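Local coordinates for hypothetic aldehyde deformylating oxygenase (Sulfolobus tokodaii, PDB 5V4T), which binds iron in a ferritin-like helical bundle and probably acts as an oxidoreductase with aldehyde deformylating oxygenase activity, at residues K36-E41 with E91-S96. Residues are numbered along the deposited sequence; the frame is centred on the assembly and turned at random.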
ATOM      1  N   LYS A  36       4.903   6.559  13.324  1.00 22.32           N
ATOM      2  CA  LYS A  36       6.009   7.463  12.910  1.00 22.91           C
ATOM      3  C   LYS A  36       7.238   7.224  13.808  1.00 23.10           C
ATOM      4  O   LYS A  36       8.346   6.924  13.309  1.00 25.77           O
ATOM      5  CB  LYS A  36       5.546   8.923  12.986  1.00 25.22           C
ATOM      6  CG  LYS A  36       6.556   9.935  12.465  1.00 25.83           C
ATOM      7  CD  LYS A  36       6.007  11.351  12.622  1.00 28.07           C
ATOM      8  CE  LYS A  36       6.899  12.335  11.911  1.00 29.70           C
ATOM      9  NZ  LYS A  36       6.489  13.755  11.989  1.00 32.34           N
ATOM     10  N   LYS A  37       7.028   7.286  15.120  1.00 24.43           N
ATOM     11  CA  LYS A  37       8.107   7.057  16.086  1.00 25.92           C
ATOM     12  C   LYS A  37       8.709   5.671  15.936  1.00 24.18           C
ATOM     13  O   LYS A  37       9.921   5.505  15.931  1.00 24.36           O
ATOM     14  CB  LYS A  37       7.616   7.178  17.532  1.00 30.41           C
ATOM     15  CG  LYS A  37       7.966   8.514  18.078  1.00 39.68           C
ATOM     16  CD  LYS A  37       7.214   8.859  19.361  1.00 46.63           C
ATOM     17  CE  LYS A  37       7.266  10.375  19.566  1.00 50.38           C
ATOM     18  NZ  LYS A  37       6.677  10.764  20.868  1.00 53.79           N
ATOM     19  N   LEU A  38       7.849   4.668  15.859  1.00 21.54           N
ATOM     20  CA  LEU A  38       8.336   3.289  15.748  1.00 20.52           C
ATOM     21  C   LEU A  38       9.128   3.078  14.480  1.00 18.01           C
ATOM     22  O   LEU A  38      10.169   2.457  14.503  1.00 19.56           O
ATOM     23  CB  LEU A  38       7.187   2.316  15.813  1.00 20.77           C
ATOM     24  CG  LEU A  38       6.495   2.217  17.185  1.00 25.40           C
ATOM     25  CD1 LEU A  38       5.123   1.579  17.021  1.00 25.43           C
ATOM     26  CD2 LEU A  38       7.370   1.514  18.179  1.00 27.94           C
ATOM     27  N   SER A  39       8.654   3.639  13.367  1.00 18.42           N
ATOM     28  CA  SER A  39       9.391   3.442  12.114  1.00 17.66           C
ATOM     29  C   SER A  39      10.737   4.168  12.143  1.00 16.41           C
ATOM     30  O   SER A  39      11.778   3.644  11.687  1.00 16.16           O
ATOM     31  CB  SER A  39       8.517   3.837  10.915  1.00 20.57           C
ATOM     32  OG  SER A  39       8.454   5.221  10.821  1.00 25.43           O
ATOM     33  N   PHE A  40      10.760   5.347  12.758  1.00 18.06           N
ATOM     34  CA  PHE A  40      12.055   6.078  12.876  1.00 19.17           C
ATOM     35  C   PHE A  40      13.031   5.294  13.742  1.00 18.49           C
ATOM     36  O   PHE A  40      14.244   5.151  13.395  1.00 18.42           O
ATOM     37  CB  PHE A  40      11.852   7.426  13.494  1.00 19.79           C
ATOM     38  CG  PHE A  40      11.268   8.465  12.592  1.00 19.82           C
ATOM     39  CD1 PHE A  40      10.888   8.215  11.274  1.00 22.36           C
ATOM     40  CD2 PHE A  40      11.094   9.726  13.066  1.00 22.45           C
ATOM     41  CE1 PHE A  40      10.346   9.270  10.479  1.00 25.76           C
ATOM     42  CE2 PHE A  40      10.615  10.766  12.278  1.00 25.42           C
ATOM     43  CZ  PHE A  40      10.198  10.531  10.986  1.00 22.09           C
ATOM     44  N   GLU A  41      12.515   4.799  14.851  1.00 19.59           N
ATOM     45  CA  GLU A  41      13.335   4.009  15.769  1.00 20.40           C
ATOM     46  C   GLU A  41      13.954   2.786  15.156  1.00 17.90           C
ATOM     47  O   GLU A  41      15.168   2.582  15.248  1.00 18.01           O
ATOM     48  CB  GLU A  41      12.554   3.646  17.023  1.00 23.87           C
ATOM     49  CG  GLU A  41      12.170   4.854  17.844  1.00 29.25           C
ATOM     50  CD  GLU A  41      11.245   4.488  19.018  1.00 37.47           C
ATOM     51  OE1 GLU A  41      10.733   3.333  19.073  1.00 45.02           O
ATOM     52  OE2 GLU A  41      11.047   5.370  19.894  1.00 43.02           O
ATOM     53  N   GLU A  91       1.335  -3.500  16.376  1.00 23.15           N
ATOM     54  CA  GLU A  91       1.734  -4.673  17.210  1.00 24.28           C
ATOM     55  C   GLU A  91       3.048  -5.302  16.749  1.00 23.44           C
ATOM     56  O   GLU A  91       3.958  -5.607  17.541  1.00 22.95           O
ATOM     57  CB  GLU A  91       0.581  -5.690  17.206  1.00 28.41           C
ATOM     58  CG  GLU A  91      -0.699  -5.162  17.833  1.00 32.78           C
ATOM     59  CD  GLU A  91      -1.822  -6.186  17.882  1.00 42.32           C
ATOM     60  OE1 GLU A  91      -1.691  -7.284  17.294  1.00 47.43           O
ATOM     61  OE2 GLU A  91      -2.863  -5.852  18.476  1.00 45.02           O
ATOM     62  N   ASP A  92       3.198  -5.472  15.443  1.00 19.73           N
ATOM     63  CA  ASP A  92       4.414  -6.010  14.889  1.00 19.81           C
ATOM     64  C   ASP A  92       5.637  -5.167  15.210  1.00 18.59           C
ATOM     65  O   ASP A  92       6.687  -5.728  15.507  1.00 22.35           O
ATOM     66  CB  ASP A  92       4.287  -6.219  13.380  1.00 20.63           C
ATOM     67  CG  ASP A  92       3.393  -7.445  13.032  1.00 21.16           C
ATOM     68  OD1 ASP A  92       3.105  -8.271  13.961  1.00 22.71           O
ATOM     69  OD2 ASP A  92       2.977  -7.555  11.865  1.00 21.39           O
ATOM     70  N   PHE A  93       5.503  -3.852  15.116  1.00 19.44           N
ATOM     71  CA  PHE A  93       6.635  -2.975  15.429  1.00 20.49           C
ATOM     72  C   PHE A  93       7.101  -3.117  16.877  1.00 24.02           C
ATOM     73  O   PHE A  93       8.315  -2.921  17.169  1.00 24.72           O
ATOM     74  CB  PHE A  93       6.276  -1.537  15.159  1.00 20.45           C
ATOM     75  CG  PHE A  93       6.721  -1.080  13.803  1.00 21.29           C
ATOM     76  CD1 PHE A  93       8.005  -0.703  13.583  1.00 22.39           C
ATOM     77  CD2 PHE A  93       5.859  -1.056  12.757  1.00 19.74           C
ATOM     78  CE1 PHE A  93       8.419  -0.257  12.370  1.00 23.05           C
ATOM     79  CE2 PHE A  93       6.246  -0.605  11.521  1.00 21.05           C
ATOM     80  CZ  PHE A  93       7.550  -0.230  11.300  1.00 23.64           C
ATOM     81  N   GLN A  94       6.152  -3.490  17.713  1.00 24.90           N
ATOM     82  CA  GLN A  94       6.385  -3.616  19.160  1.00 28.46           C
ATOM     83  C   GLN A  94       6.742  -5.028  19.537  1.00 27.31           C
ATOM     84  O   GLN A  94       6.975  -5.322  20.717  1.00 31.06           O
ATOM     85  CB  GLN A  94       5.126  -3.195  19.921  1.00 30.98           C
ATOM     86  CG  GLN A  94       4.761  -1.748  19.788  1.00 32.63           C
ATOM     87  CD  GLN A  94       3.299  -1.431  20.121  1.00 36.04           C
ATOM     88  OE1 GLN A  94       2.366  -2.291  20.120  1.00 38.75           O
ATOM     89  NE2 GLN A  94       3.091  -0.196  20.413  1.00 37.34           N
ATOM     90  N   SER A  95       6.805  -5.936  18.587  1.00 25.86           N
ATOM     91  CA  SER A  95       7.068  -7.320  18.874  1.00 26.15           C
ATOM     92  C   SER A  95       8.528  -7.631  18.893  1.00 25.99           C
ATOM     93  O   SER A  95       9.421  -6.911  18.404  1.00 25.43           O
ATOM     94  CB  SER A  95       6.390  -8.240  17.840  1.00 25.52           C
ATOM     95  OG  SER A  95       7.055  -8.120  16.566  1.00 22.14           O
ATOM     96  N   SER A  96       8.761  -8.841  19.403  1.00 32.83           N
ATOM     97  CA  SER A  96      10.085  -9.399  19.511  1.00 32.83           C
ATOM     98  C   SER A  96      10.745  -9.630  18.137  1.00 29.57           C
ATOM     99  O   SER A  96      11.873  -9.190  17.859  1.00 29.53           O
ATOM    100  CB  SER A  96       9.927 -10.722  20.282  1.00 36.59           C
ATOM    101  OG  SER A  96      11.124 -11.464  20.287  1.00 42.62           O
TER
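Phe93, in helix 80-93, lies against Leu38 and Ser39 of helix 34-46, and the apolar contact rests largely on this ring. The two side chains of Leu38 and Phe93 run alongside each other in opposing senses: Leu38 CD1 reaches Phe93 CB at 3.8 Å, while Leu38 CB sits 3.8 Å from Phe93 CD1. Leu38 CG stands anti to its carbonyl carbon, beside the backbone N (chi1 -69°), and from there CD1 extends to the base of the aromatic side chain. Farther along the ring, Phe93 CE1 meets the backbone at Ser39 CA, 3.8 Å away, an oblique approach. At the margin, Gln94 NE2 comes within 4.3 Å of Leu38 CD1, a looser contact. Phe93 also touches Leu35, Lys42 and Ile102, so its side chain lies between helices 34-46 and 98-128.

No polar bond joins the two segments. Asp92 O accepts both Ser95 N, at 3.1 Å, and Ser95 OG, at 2.6 Å; the hydroxyl is tilted 20° from the carbonyl plane. Asp92 OD2 forms salt bridges to Arg105 and Arg165, tying this part of helix 80-93 to the bundle.

With Phe93 cut back to an alanine, the ring contacts of Leu38 CB and Ser39 CA would probably be lost and a gap opened between the helices. Ser39 lies about 7 Å, side chain to side chain, from the iron ligand Glu57. The chemistry is thus that of a small surface contact held by dispersion and hydrophobic burial, joining two helices of the ferritin-like bundle outside the metal site.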